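Local coordinates for protein bitiscetin (Bitis arietans, PDB 1JWI) that binds von Willebrand factor and promotes its A1-domain interaction with platelet GPIbalpha, causing platelets to aggregate, at residues Pro6-Tyr11 with Cys15-Lys20; Ala66-Arg71 with Arg110-Leu115; Gly23-Ala28 with Thr98-Leu103; Phe19-Thr24 with Glu29-Glu34. All coordinates share one frame; numbering follows the deposited sequence.

Interaction 1: residues Pro6-Tyr11 with Cys15-Lys20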
loop_
_atom_site.group_PDB
_atom_site.type_symbol
_atom_site.label_atom_id
_atom_site.label_comp_id
_atom_site.label_asym_id
_atom_site.label_seq_id
_atom_site.Cartn_x
_atom_site.Cartn_y
_atom_site.Cartn_z
ATOM N N PRO A 6 30.458 -15.285 -16.281
ATOM C CA PRO A 6 31.542 -14.569 -15.603
ATOM C C PRO A 6 31.170 -13.321 -14.802
ATOM O O PRO A 6 31.870 -12.964 -13.853
ATOM C CB PRO A 6 32.521 -14.269 -16.742
ATOM C CG PRO A 6 31.619 -14.159 -17.944
ATOM C CD PRO A 6 30.678 -15.318 -17.739
ATOM N N ASP A 7 30.073 -12.661 -15.164
ATOM C CA ASP A 7 29.677 -11.446 -14.455
ATOM C C ASP A 7 28.504 -11.593 -13.479
ATOM O O ASP A 7 27.950 -10.599 -13.004
ATOM C CB ASP A 7 29.400 -10.328 -15.466
ATOM C CG ASP A 7 28.339 -10.698 -16.483
ATOM O OD1 ASP A 7 28.325 -11.857 -16.947
ATOM O OD2 ASP A 7 27.529 -9.817 -16.838
ATOM N N TRP A 8 28.136 -12.834 -13.180
ATOM C CA TRP A 8 27.058 -13.121 -12.238
ATOM C C TRP A 8 27.711 -13.719 -11.004
ATOM O O TRP A 8 28.862 -14.152 -11.064
ATOM C CB TRP A 8 26.072 -14.140 -12.830
ATOM C CG TRP A 8 25.189 -13.589 -13.916
ATOM C CD1 TRP A 8 25.590 -12.953 -15.052
ATOM C CD2 TRP A 8 23.756 -13.620 -13.957
ATOM N NE1 TRP A 8 24.497 -12.581 -15.798
ATOM C CE2 TRP A 8 23.359 -12.978 -15.150
ATOM C CE3 TRP A 8 22.767 -14.128 -13.100
ATOM C CZ2 TRP A 8 22.012 -12.827 -15.511
ATOM C CZ3 TRP A 8 21.421 -13.978 -13.460
ATOM C CH2 TRP A 8 21.062 -13.332 -14.656
ATOM N N SER A 9 26.988 -13.740 -9.890
ATOM C CA SER A 9 27.513 -14.320 -8.658
ATOM C C SER A 9 26.778 -15.624 -8.381
ATOM O O SER A 9 25.584 -15.746 -8.663
ATOM C CB SER A 9 27.319 -13.358 -7.478
ATOM O OG SER A 9 27.962 -12.120 -7.718
ATOM N N SER A 10 27.486 -16.602 -7.829
ATOM C CA SER A 10 26.878 -17.893 -7.524
ATOM C C SER A 10 26.588 -18.040 -6.040
ATOM O O SER A 10 27.412 -17.676 -5.199
ATOM C CB SER A 10 27.795 -19.023 -7.987
ATOM O OG SER A 10 29.093 -18.855 -7.454
ATOM N N TYR A 11 25.411 -18.572 -5.723
ATOM C CA TYR A 11 25.014 -18.768 -4.335
ATOM C C TYR A 11 24.009 -19.907 -4.171
ATOM O O TYR A 11 22.941 -19.898 -4.782
ATOM C CB TYR A 11 24.429 -17.470 -3.762
ATOM C CG TYR A 11 23.940 -17.605 -2.338
ATOM C CD1 TYR A 11 22.650 -18.067 -2.061
ATOM C CD2 TYR A 11 24.781 -17.322 -1.263
ATOM C CE1 TYR A 11 22.216 -18.249 -0.748
ATOM C CE2 TYR A 11 24.356 -17.504 0.055
ATOM C CZ TYR A 11 23.075 -17.968 0.305
ATOM O OH TYR A 11 22.656 -18.173 1.601
ATOM N N CYS A 15 22.346 -18.408 -9.614
ATOM C CA CYS A 15 23.211 -17.355 -10.137
ATOM C C CYS A 15 22.470 -16.022 -10.007
ATOM O O CYS A 15 21.301 -15.919 -10.391
ATOM C CB CYS A 15 23.547 -17.627 -11.604
ATOM S SG CYS A 15 24.465 -19.185 -11.876
ATOM N N TYR A 16 23.148 -15.010 -9.467
ATOM C CA TYR A 16 22.543 -13.691 -9.272
ATOM C C TYR A 16 23.315 -12.563 -9.935
ATOM O O TYR A 16 24.541 -12.613 -10.062
ATOM C CB TYR A 16 22.439 -13.345 -7.785
ATOM C CG TYR A 16 21.740 -14.370 -6.930
ATOM C CD1 TYR A 16 22.322 -15.611 -6.682
ATOM C CD2 TYR A 16 20.517 -14.080 -6.325
ATOM C CE1 TYR A 16 21.710 -16.539 -5.846
ATOM C CE2 TYR A 16 19.894 -14.998 -5.486
ATOM C CZ TYR A 16 20.501 -16.224 -5.247
ATOM O OH TYR A 16 19.916 -17.116 -4.382
ATOM N N LYS A 17 22.584 -11.526 -10.319
ATOM C CA LYS A 17 23.177 -10.360 -10.954
ATOM C C LYS A 17 22.292 -9.135 -10.732
ATOM O O LYS A 17 21.072 -9.197 -10.896
ATOM C CB LYS A 17 23.342 -10.614 -12.455
ATOM C CG LYS A 17 23.771 -9.404 -13.277
ATOM C CD LYS A 17 25.253 -9.148 -13.158
ATOM C CE LYS A 17 25.729 -8.099 -14.159
ATOM N NZ LYS A 17 27.203 -7.889 -14.028
ATOM N N VAL A 18 22.926 -8.031 -10.347
ATOM C CA VAL A 18 22.241 -6.761 -10.121
ATOM C C VAL A 18 22.451 -5.928 -11.382
ATOM O O VAL A 18 23.589 -5.665 -11.773
ATOM C CB VAL A 18 22.851 -6.006 -8.905
ATOM C CG1 VAL A 18 22.232 -4.624 -8.775
ATOM C CG2 VAL A 18 22.640 -6.813 -7.627
ATOM N N PHE A 19 21.362 -5.527 -12.029
ATOM C CA PHE A 19 21.459 -4.726 -13.248
ATOM C C PHE A 19 21.260 -3.247 -12.939
ATOM O O PHE A 19 20.291 -2.862 -12.277
ATOM C CB PHE A 19 20.424 -5.204 -14.268
ATOM C CG PHE A 19 20.760 -6.531 -14.887
ATOM C CD1 PHE A 19 21.559 -6.600 -16.022
ATOM C CD2 PHE A 19 20.296 -7.715 -14.321
ATOM C CE1 PHE A 19 21.895 -7.829 -16.584
ATOM C CE2 PHE A 19 20.628 -8.950 -14.878
ATOM C CZ PHE A 19 21.428 -9.005 -16.011
ATOM N N LYS A 20 22.187 -2.421 -13.418
ATOM C CA LYS A 20 22.123 -0.988 -13.180
ATOM C C LYS A 20 21.193 -0.250 -14.135
ATOM O O LYS A 20 20.756 0.859 -13.835
ATOM C CB LYS A 20 23.529 -0.379 -13.228
ATOM C CG LYS A 20 24.355 -0.678 -11.982
ATOM C CD LYS A 20 25.569 0.232 -11.871
ATOM C CE LYS A 20 26.675 -0.196 -12.818
ATOM N NZ LYS A 20 27.132 -1.585 -12.523
#

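Interaction 2: residues Ala66-Arg71 with Arg110-Leu115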
loop_
_atom_site.group_PDB
_atom_site.type_symbol
_atom_site.label_atom_id
_atom_site.label_comp_id
_atom_site.label_asym_id
_atom_site.label_seq_id
_atom_site.Cartn_x
_atom_site.Cartn_y
_atom_site.Cartn_z
ATOM N N ALA A 66 15.778 -1.187 -5.286
ATOM C CA ALA A 66 16.059 -2.211 -6.288
ATOM C C ALA A 66 14.926 -3.231 -6.344
ATOM O O ALA A 66 14.544 -3.800 -5.322
ATOM C CB ALA A 66 17.381 -2.901 -5.973
ATOM N N TRP A 67 14.374 -3.439 -7.536
ATOM C CA TRP A 67 13.281 -4.389 -7.741
ATOM C C TRP A 67 13.609 -5.839 -7.409
ATOM O O TRP A 67 14.691 -6.334 -7.748
ATOM C CB TRP A 67 12.824 -4.383 -9.211
ATOM C CG TRP A 67 12.134 -3.143 -9.684
ATOM C CD1 TRP A 67 12.401 -2.445 -10.828
ATOM C CD2 TRP A 67 11.015 -2.494 -9.070
ATOM N NE1 TRP A 67 11.515 -1.403 -10.965
ATOM C CE2 TRP A 67 10.653 -1.411 -9.901
ATOM C CE3 TRP A 67 10.280 -2.727 -7.901
ATOM C CZ2 TRP A 67 9.586 -0.557 -9.598
ATOM C CZ3 TRP A 67 9.218 -1.874 -7.599
ATOM C CH2 TRP A 67 8.883 -0.806 -8.445
ATOM N N ILE A 68 12.669 -6.509 -6.747
ATOM C CA ILE A 68 12.779 -7.937 -6.468
ATOM C C ILE A 68 11.472 -8.512 -7.032
ATOM O O ILE A 68 10.567 -7.747 -7.384
ATOM C CB ILE A 68 12.929 -8.291 -4.957
ATOM C CG1 ILE A 68 11.834 -7.639 -4.122
ATOM C CG2 ILE A 68 14.325 -7.903 -4.478
ATOM C CD1 ILE A 68 11.891 -8.084 -2.655
ATOM N N GLY A 69 11.364 -9.832 -7.118
ATOM C CA GLY A 69 10.185 -10.434 -7.729
ATOM C C GLY A 69 8.848 -10.529 -7.021
ATOM O O GLY A 69 8.014 -11.328 -7.426
ATOM N N LEU A 70 8.616 -9.719 -5.997
ATOM C CA LEU A 70 7.360 -9.784 -5.262
ATOM C C LEU A 70 6.336 -8.747 -5.727
ATOM O O LEU A 70 6.687 -7.586 -5.946
ATOM C CB LEU A 70 7.647 -9.596 -3.776
ATOM C CG LEU A 70 6.496 -9.871 -2.818
ATOM C CD1 LEU A 70 6.113 -11.346 -2.881
ATOM C CD2 LEU A 70 6.928 -9.488 -1.405
ATOM N N ARG A 71 5.078 -9.168 -5.875
ATOM C CA ARG A 71 4.003 -8.271 -6.302
ATOM C C ARG A 71 2.655 -8.579 -5.636
ATOM O O ARG A 71 2.330 -9.740 -5.368
ATOM C CB ARG A 71 3.815 -8.323 -7.824
ATOM C CG ARG A 71 2.770 -7.324 -8.338
ATOM C CD ARG A 71 2.732 -7.209 -9.866
ATOM N NE ARG A 71 2.197 -8.400 -10.519
ATOM C CZ ARG A 71 1.992 -8.510 -11.831
ATOM N NH1 ARG A 71 2.276 -7.499 -12.639
ATOM N NH2 ARG A 71 1.501 -9.634 -12.337
ATOM N N ARG A 110 18.080 -3.657 3.405
ATOM C CA ARG A 110 17.863 -4.688 4.415
ATOM C C ARG A 110 16.398 -5.133 4.489
ATOM O O ARG A 110 16.108 -6.272 4.854
ATOM C CB ARG A 110 18.306 -4.176 5.790
ATOM C CG ARG A 110 18.272 -5.228 6.881
ATOM C CD ARG A 110 19.244 -6.374 6.582
ATOM N NE ARG A 110 20.635 -5.928 6.479
ATOM C CZ ARG A 110 21.667 -6.735 6.236
ATOM N NH1 ARG A 110 21.473 -8.037 6.071
ATOM N NH2 ARG A 110 22.896 -6.240 6.162
ATOM N N THR A 111 15.474 -4.242 4.136
ATOM C CA THR A 111 14.050 -4.577 4.195
ATOM C C THR A 111 13.336 -4.361 2.866
ATOM O O THR A 111 13.919 -3.834 1.916
ATOM C CB THR A 111 13.341 -3.738 5.276
ATOM O OG1 THR A 111 13.563 -2.347 5.012
ATOM C CG2 THR A 111 13.891 -4.072 6.642
ATOM N N TRP A 112 12.072 -4.773 2.801
ATOM C CA TRP A 112 11.301 -4.620 1.570
ATOM C C TRP A 112 10.256 -3.511 1.692
ATOM O O TRP A 112 9.675 -3.313 2.758
ATOM C CB TRP A 112 10.619 -5.940 1.206
ATOM C CG TRP A 112 11.566 -7.114 1.140
ATOM C CD1 TRP A 112 12.929 -7.068 1.000
ATOM C CD2 TRP A 112 11.214 -8.505 1.163
ATOM N NE1 TRP A 112 13.441 -8.346 0.934
ATOM C CE2 TRP A 112 12.412 -9.245 1.034
ATOM C CE3 TRP A 112 10.001 -9.197 1.280
ATOM C CZ2 TRP A 112 12.434 -10.645 1.018
ATOM C CZ3 TRP A 112 10.020 -10.597 1.262
ATOM C CH2 TRP A 112 11.230 -11.302 1.134
ATOM N N THR A 113 10.017 -2.793 0.598
ATOM C CA THR A 113 9.052 -1.698 0.597
ATOM C C THR A 113 8.166 -1.729 -0.653
ATOM O O THR A 113 8.601 -2.176 -1.715
ATOM C CB THR A 113 9.790 -0.329 0.685
ATOM O OG1 THR A 113 8.838 0.729 0.876
ATOM C CG2 THR A 113 10.592 -0.069 -0.576
ATOM N N ASP A 114 6.923 -1.269 -0.516
ATOM C CA ASP A 114 5.981 -1.234 -1.634
ATOM C C ASP A 114 6.210 0.033 -2.447
ATOM O O ASP A 114 6.304 1.123 -1.891
ATOM C CB ASP A 114 4.536 -1.272 -1.127
ATOM C CG ASP A 114 4.229 -0.149 -0.164
ATOM O OD1 ASP A 114 3.294 0.636 -0.443
ATOM O OD2 ASP A 114 4.924 -0.048 0.866
ATOM N N LEU A 115 6.281 -0.118 -3.766
ATOM C CA LEU A 115 6.546 1.003 -4.665
ATOM C C LEU A 115 5.663 0.999 -5.907
ATOM O O LEU A 115 5.046 -0.011 -6.238
ATOM C CB LEU A 115 8.007 0.945 -5.124
ATOM C CG LEU A 115 9.091 0.958 -4.045
ATOM C CD1 LEU A 115 10.407 0.434 -4.614
ATOM C CD2 LEU A 115 9.242 2.377 -3.527
#

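Interaction 3: residues Gly23-Ala28 with Thr98-Leu103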
loop_
_atom_site.group_PDB
_atom_site.type_symbol
_atom_site.label_atom_id
_atom_site.label_comp_id
_atom_site.label_asym_id
_atom_site.label_seq_id
_atom_site.Cartn_x
_atom_site.Cartn_y
_atom_site.Cartn_z
ATOM N N GLY A 23 14.570 0.118 -14.999
ATOM C CA GLY A 23 13.387 -0.264 -15.752
ATOM C C GLY A 23 12.197 -0.422 -14.834
ATOM O O GLY A 23 12.360 -0.493 -13.614
ATOM N N THR A 24 10.999 -0.467 -15.407
ATOM C CA THR A 24 9.801 -0.638 -14.604
ATOM C C THR A 24 9.829 -2.081 -14.121
ATOM O O THR A 24 10.541 -2.909 -14.685
ATOM C CB THR A 24 8.516 -0.391 -15.430
ATOM O OG1 THR A 24 8.361 -1.425 -16.408
ATOM C CG2 THR A 24 8.591 0.957 -16.133
ATOM N N TRP A 25 9.061 -2.381 -13.076
ATOM C CA TRP A 25 9.033 -3.731 -12.524
ATOM C C TRP A 25 8.749 -4.762 -13.612
ATOM O O TRP A 25 9.450 -5.769 -13.723
ATOM C CB TRP A 25 7.969 -3.840 -11.428
ATOM C CG TRP A 25 8.024 -5.131 -10.661
ATOM C CD1 TRP A 25 8.772 -5.397 -9.546
ATOM C CD2 TRP A 25 7.283 -6.327 -10.940
ATOM N NE1 TRP A 25 8.533 -6.683 -9.109
ATOM C CE2 TRP A 25 7.624 -7.275 -9.947
ATOM C CE3 TRP A 25 6.359 -6.688 -11.933
ATOM C CZ2 TRP A 25 7.074 -8.562 -9.916
ATOM C CZ3 TRP A 25 5.811 -7.970 -11.901
ATOM C CH2 TRP A 25 6.172 -8.890 -10.895
ATOM N N GLU A 26 7.727 -4.505 -14.419
ATOM C CA GLU A 26 7.355 -5.434 -15.482
ATOM C C GLU A 26 8.489 -5.653 -16.489
ATOM O O GLU A 26 8.798 -6.795 -16.833
ATOM C CB GLU A 26 6.087 -4.944 -16.196
ATOM C CG GLU A 26 5.207 -6.085 -16.701
ATOM C CD GLU A 26 3.851 -5.619 -17.215
ATOM O OE1 GLU A 26 3.135 -4.911 -16.471
ATOM O OE2 GLU A 26 3.499 -5.969 -18.361
ATOM N N ASP A 27 9.111 -4.572 -16.960
ATOM C CA ASP A 27 10.211 -4.715 -17.912
ATOM C C ASP A 27 11.351 -5.484 -17.261
ATOM O O ASP A 27 12.012 -6.311 -17.894
ATOM C CB ASP A 27 10.736 -3.348 -18.371
ATOM C CG ASP A 27 9.725 -2.574 -19.206
ATOM O OD1 ASP A 27 8.925 -3.206 -19.930
ATOM O OD2 ASP A 27 9.747 -1.327 -19.146
ATOM N N ALA A 28 11.579 -5.198 -15.982
ATOM C CA ALA A 28 12.641 -5.854 -15.237
ATOM C C ALA A 28 12.448 -7.367 -15.282
ATOM O O ALA A 28 13.371 -8.102 -15.630
ATOM C CB ALA A 28 12.655 -5.352 -13.792
ATOM N N THR A 98 0.696 1.242 -4.977
ATOM C CA THR A 98 2.043 0.706 -4.801
ATOM C C THR A 98 1.891 -0.810 -4.649
ATOM O O THR A 98 1.684 -1.310 -3.542
ATOM C CB THR A 98 2.701 1.307 -3.531
ATOM O OG1 THR A 98 1.772 1.242 -2.434
ATOM C CG2 THR A 98 3.101 2.762 -3.774
ATOM N N LYS A 99 1.993 -1.537 -5.759
ATOM C CA LYS A 99 1.793 -2.985 -5.719
ATOM C C LYS A 99 3.016 -3.849 -5.996
ATOM O O LYS A 99 2.937 -5.074 -5.916
ATOM C CB LYS A 99 0.652 -3.354 -6.678
ATOM C CG LYS A 99 -0.608 -2.535 -6.393
ATOM C CD LYS A 99 -1.713 -2.763 -7.396
ATOM C CE LYS A 99 -2.480 -4.033 -7.104
ATOM N NZ LYS A 99 -3.608 -4.164 -8.060
ATOM N N CYS A 100 4.137 -3.210 -6.311
ATOM C CA CYS A 100 5.385 -3.916 -6.587
ATOM C C CYS A 100 6.373 -3.660 -5.444
ATOM O O CYS A 100 6.380 -2.576 -4.853
ATOM C CB CYS A 100 5.982 -3.445 -7.921
ATOM S SG CYS A 100 5.040 -4.045 -9.364
ATOM N N PHE A 101 7.214 -4.647 -5.148
ATOM C CA PHE A 101 8.179 -4.521 -4.061
ATOM C C PHE A 101 9.643 -4.481 -4.466
ATOM O O PHE A 101 10.051 -5.074 -5.466
ATOM C CB PHE A 101 7.974 -5.642 -3.039
ATOM C CG PHE A 101 6.677 -5.537 -2.286
ATOM C CD1 PHE A 101 5.476 -5.918 -2.888
ATOM C CD2 PHE A 101 6.645 -5.033 -0.981
ATOM C CE1 PHE A 101 4.259 -5.795 -2.202
ATOM C CE2 PHE A 101 5.439 -4.903 -0.287
ATOM C CZ PHE A 101 4.246 -5.284 -0.895
ATOM N N GLY A 102 10.430 -3.775 -3.657
ATOM C CA GLY A 102 11.847 -3.656 -3.918
ATOM C C GLY A 102 12.625 -3.516 -2.624
ATOM O O GLY A 102 12.040 -3.331 -1.550
ATOM N N LEU A 103 13.946 -3.630 -2.724
ATOM C CA LEU A 103 14.805 -3.483 -1.558
ATOM C C LEU A 103 14.826 -1.990 -1.209
ATOM O O LEU A 103 15.146 -1.152 -2.049
ATOM C CB LEU A 103 16.216 -3.987 -1.882
ATOM C CG LEU A 103 16.304 -5.460 -2.305
ATOM C CD1 LEU A 103 17.751 -5.848 -2.561
ATOM C CD2 LEU A 103 15.703 -6.332 -1.210
#

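Interaction 4: residues Phe19-Thr24 with Glu29-Glu34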
loop_
_atom_site.group_PDB
_atom_site.type_symbol
_atom_site.label_atom_id
_atom_site.label_comp_id
_atom_site.label_asym_id
_atom_site.label_seq_id
_atom_site.Cartn_x
_atom_site.Cartn_y
_atom_site.Cartn_z
ATOM N N PHE A 19 21.362 -5.527 -12.029
ATOM C CA PHE A 19 21.459 -4.726 -13.248
ATOM C C PHE A 19 21.260 -3.247 -12.939
ATOM O O PHE A 19 20.291 -2.862 -12.277
ATOM C CB PHE A 19 20.424 -5.204 -14.268
ATOM C CG PHE A 19 20.760 -6.531 -14.887
ATOM C CD1 PHE A 19 21.559 -6.600 -16.022
ATOM C CD2 PHE A 19 20.296 -7.715 -14.321
ATOM C CE1 PHE A 19 21.895 -7.829 -16.584
ATOM C CE2 PHE A 19 20.628 -8.950 -14.878
ATOM C CZ PHE A 19 21.428 -9.005 -16.011
ATOM N N LYS A 20 22.187 -2.421 -13.418
ATOM C CA LYS A 20 22.123 -0.988 -13.180
ATOM C C LYS A 20 21.193 -0.250 -14.135
ATOM O O LYS A 20 20.756 0.859 -13.835
ATOM C CB LYS A 20 23.529 -0.379 -13.228
ATOM C CG LYS A 20 24.355 -0.678 -11.982
ATOM C CD LYS A 20 25.569 0.232 -11.871
ATOM C CE LYS A 20 26.675 -0.196 -12.818
ATOM N NZ LYS A 20 27.132 -1.585 -12.523
ATOM N N LYS A 21 20.893 -0.863 -15.277
ATOM C CA LYS A 21 19.985 -0.264 -16.252
ATOM C C LYS A 21 18.605 -0.233 -15.601
ATOM O O LYS A 21 18.038 -1.282 -15.303
ATOM C CB LYS A 21 19.937 -1.114 -17.525
ATOM C CG LYS A 21 19.659 -2.594 -17.260
ATOM C CD LYS A 21 19.310 -3.365 -18.530
ATOM C CE LYS A 21 17.947 -2.954 -19.071
ATOM N NZ LYS A 21 17.590 -3.699 -20.316
ATOM N N VAL A 22 18.068 0.961 -15.375
ATOM C CA VAL A 22 16.767 1.092 -14.719
ATOM C C VAL A 22 15.584 0.728 -15.605
ATOM O O VAL A 22 15.582 0.995 -16.803
ATOM C CB VAL A 22 16.553 2.521 -14.180
ATOM C CG1 VAL A 22 17.650 2.870 -13.184
ATOM C CG2 VAL A 22 16.534 3.518 -15.336
ATOM N N GLY A 23 14.570 0.118 -14.999
ATOM C CA GLY A 23 13.387 -0.264 -15.752
ATOM C C GLY A 23 12.197 -0.422 -14.834
ATOM O O GLY A 23 12.360 -0.493 -13.614
ATOM N N THR A 24 10.999 -0.467 -15.407
ATOM C CA THR A 24 9.801 -0.638 -14.604
ATOM C C THR A 24 9.829 -2.081 -14.121
ATOM O O THR A 24 10.541 -2.909 -14.685
ATOM C CB THR A 24 8.516 -0.391 -15.430
ATOM O OG1 THR A 24 8.361 -1.425 -16.408
ATOM C CG2 THR A 24 8.591 0.957 -16.133
ATOM N N GLU A 29 11.247 -7.830 -14.943
ATOM C CA GLU A 29 10.958 -9.263 -14.956
ATOM C C GLU A 29 11.211 -9.866 -16.339
ATOM O O GLU A 29 11.803 -10.939 -16.455
ATOM C CB GLU A 29 9.502 -9.514 -14.538
ATOM C CG GLU A 29 9.004 -10.939 -14.778
ATOM C CD GLU A 29 9.680 -11.970 -13.897
ATOM O OE1 GLU A 29 9.396 -13.179 -14.074
ATOM O OE2 GLU A 29 10.487 -11.579 -13.022
ATOM N N LYS A 30 10.759 -9.176 -17.383
ATOM C CA LYS A 30 10.944 -9.659 -18.748
ATOM C C LYS A 30 12.417 -9.776 -19.127
ATOM O O LYS A 30 12.807 -10.692 -19.846
ATOM C CB LYS A 30 10.233 -8.738 -19.743
ATOM C CG LYS A 30 8.718 -8.879 -19.751
ATOM C CD LYS A 30 8.100 -8.089 -20.903
ATOM C CE LYS A 30 6.609 -8.356 -21.038
ATOM N NZ LYS A 30 5.830 -7.898 -19.846
ATOM N N PHE A 31 13.230 -8.843 -18.643
ATOM C CA PHE A 31 14.655 -8.860 -18.937
ATOM C C PHE A 31 15.295 -10.059 -18.243
ATOM O O PHE A 31 16.149 -10.732 -18.822
ATOM C CB PHE A 31 15.309 -7.545 -18.482
ATOM C CG PHE A 31 16.765 -7.422 -18.859
ATOM C CD1 PHE A 31 17.755 -7.985 -18.061
ATOM C CD2 PHE A 31 17.145 -6.754 -20.025
ATOM C CE1 PHE A 31 19.103 -7.890 -18.414
ATOM C CE2 PHE A 31 18.489 -6.653 -20.388
ATOM C CZ PHE A 31 19.470 -7.222 -19.580
ATOM N N CYS A 32 14.879 -10.335 -17.006
ATOM C CA CYS A 32 15.410 -11.472 -16.263
ATOM C C CYS A 32 15.003 -12.766 -16.969
ATOM O O CYS A 32 15.802 -13.705 -17.080
ATOM C CB CYS A 32 14.865 -11.500 -14.828
ATOM S SG CYS A 32 15.486 -10.224 -13.675
ATOM N N VAL A 33 13.750 -12.817 -17.419
ATOM C CA VAL A 33 13.241 -13.988 -18.126
ATOM C C VAL A 33 14.148 -14.228 -19.335
ATOM O O VAL A 33 14.629 -15.342 -19.558
ATOM C CB VAL A 33 11.794 -13.745 -18.605
ATOM C CG1 VAL A 33 11.406 -14.748 -19.682
ATOM C CG2 VAL A 33 10.834 -13.864 -17.423
ATOM N N GLU A 34 14.379 -13.166 -20.107
ATOM C CA GLU A 34 15.230 -13.233 -21.289
ATOM C C GLU A 34 16.577 -13.862 -20.936
ATOM O O GLU A 34 17.210 -14.504 -21.777
ATOM C CB GLU A 34 15.424 -11.823 -21.865
ATOM C CG GLU A 34 16.554 -11.707 -22.870
ATOM C CD GLU A 34 16.729 -10.295 -23.393
ATOM O OE1 GLU A 34 17.678 -10.056 -24.178
ATOM O OE2 GLU A 34 15.907 -9.425 -23.030
#

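Interaction 1: residues Pro6-Tyr11 with Cys15-Lys20
K17 and W8 make the tight part here: the lysine CB sits over one face of the indole, 3.5 Å from the centroid of the six-membered ring. F19 adds to the same cluster. It turns its ring edge toward W8 in an offset edge-to-face pair with the planes at 78°, while CZ2 of W8 lies 3.9 Å from CZ of F19. At the indole rim, C15 O stands 3.6 Å from W8 CE3, near the ring plane. These side chains belong to the N-terminal beta hairpin of the C-type lectin fold, where S9 and Y16 form an antiparallel hydrogen-bonded pair: S9 N to Y16 O and Y16 N to S9 O, each 2.7 Å. The Y16 ring continues toward helix 45-58, and its OH bonds to E47. Toward D7 the contact is looser and more exposed. The K17 chain bends at CB-CG (chi2 79°) and its NZ bonds to D7 O at 3.0 Å. A salt bridge from K17 NZ to D7 OD2, at 3.4 Å, is weak as a hydrogen bond.

Interaction 2: residues Ala66-Arg71 with Arg110-Leu115
W112 takes I68 on one face of its indole and touches L70 obliquely at CE3. From CB, the ring hangs with CG anti to the carbonyl carbon (chi1 -53°), which swings it toward strand 66-72. CG, CD1, NE1, CE2 and CD2 then all find the same methyl: I68 CD1 stands 3.7 Å from the centroid of this five-membered ring, 1° off its normal, a nearly ideal CH-pi contact. Further along the benzo part, CE3 meets L70 CD2 at 4.1 Å. W67, I68, G69 and L70 spell the WIGL motif of the C-type lectin fold, and the two strands are the outer members of a three-stranded antiparallel sheet with strand 100-103 between them, so the side chains reach over that middle strand instead of pairing backbones. At the other end, W67 CH2 comes within 3.9 Å of L115 CB, while its NE1 is taken up by G23 O. W112 also meets an aromatic ring of the partner chain, and L70 and R71 pair with a strand of that chain, so the sheet runs on across the heterodimer interface.

Interaction 3: residues Gly23-Ala28 with Thr98-Leu103
W25 presents the face of its indole to C100, and the cysteine sulfur rests on it. SG lies 3.3 Å above the ring plane, displaced toward the rim, with W25 CG its nearest atom at 3.4 Å; seen from the five-membered ring, the sulfur is 3.7 Å from the centroid and 27° off the normal. CB of C100 shares that face as a CH-pi contact at 4.0 Å from the same centroid. With CG anti to the backbone N (chi1 -171°), the indole stands out from the first turn of helix 25-34 toward strand 100-103. That turn begins at T24, the N-cap, whose OG1 accepts from D27 N at 3.3 Å. The ring's rotation is fixed from outside, by NE1 bonded to I68 O and by an edge-to-face pairing with W67. The sulfur belongs to the C100-C117 disulfide and has no S-H to donate. It is polarisable, and the helix start joins the strand in the buried C-type lectin core mainly through dispersion and the sulfur-pi contact, with no hydrogen bond spanning the two segments.

Interaction 4: residues Phe19-Thr24 with Glu29-Glu34
K21 NZ makes no hydrogen bond across this contact; it lies obliquely past the CD2-CE2 rim of F31, 3.1 Å from both F31 CD2 and F31 CE2, neither over the face nor in the ring plane. The lysine's aliphatic chain does lie over the ring: CD is 4.2 Å from the centroid and 24° off the normal, a CH-pi contact. A bend at CG-CD takes the amino end off the face and down past the rim. F31 itself is held between two neighbours, because its edge also points into the face of F19. Those rings make an edge-to-face pair, centroids 4.8 Å apart and planes at 71°, with F31 CE1 only 3.3 Å from F19 CE1. The helical side chain can reach there because its CG is anti to the backbone N (chi1 -175°), carrying the ring out from helix 25-34 to the corner, between F19 and K21. Here the first helix of the C-type lectin fold lies against the turn from strand 14-20 to strand 22-23. F19 also meets F123 on strand 121-126, to which the C32-C125 disulfide ties the same helix.

From the N terminus, interaction 1 closes a short hairpin, with three residues between its segments. Its second strand runs straight into interaction 4, which shares F19 and K20 and folds the next helix back on the corner after four intervening residues. Interactions 3 and 4 start from the same stretch, sharing G23 and T24, but interaction 3 reaches far ahead to 98-103, closing a loop of 69 residues. Interaction 2 opens inside that span at 66-71 and closes beyond it at 110-115, so the two cross. Their strands belong to one three-stranded sheet, and D114 OD1 reaches T98 OG1. W67 NE1 with G23 O joins this sheet to the corner of interaction 4, beside the helix start.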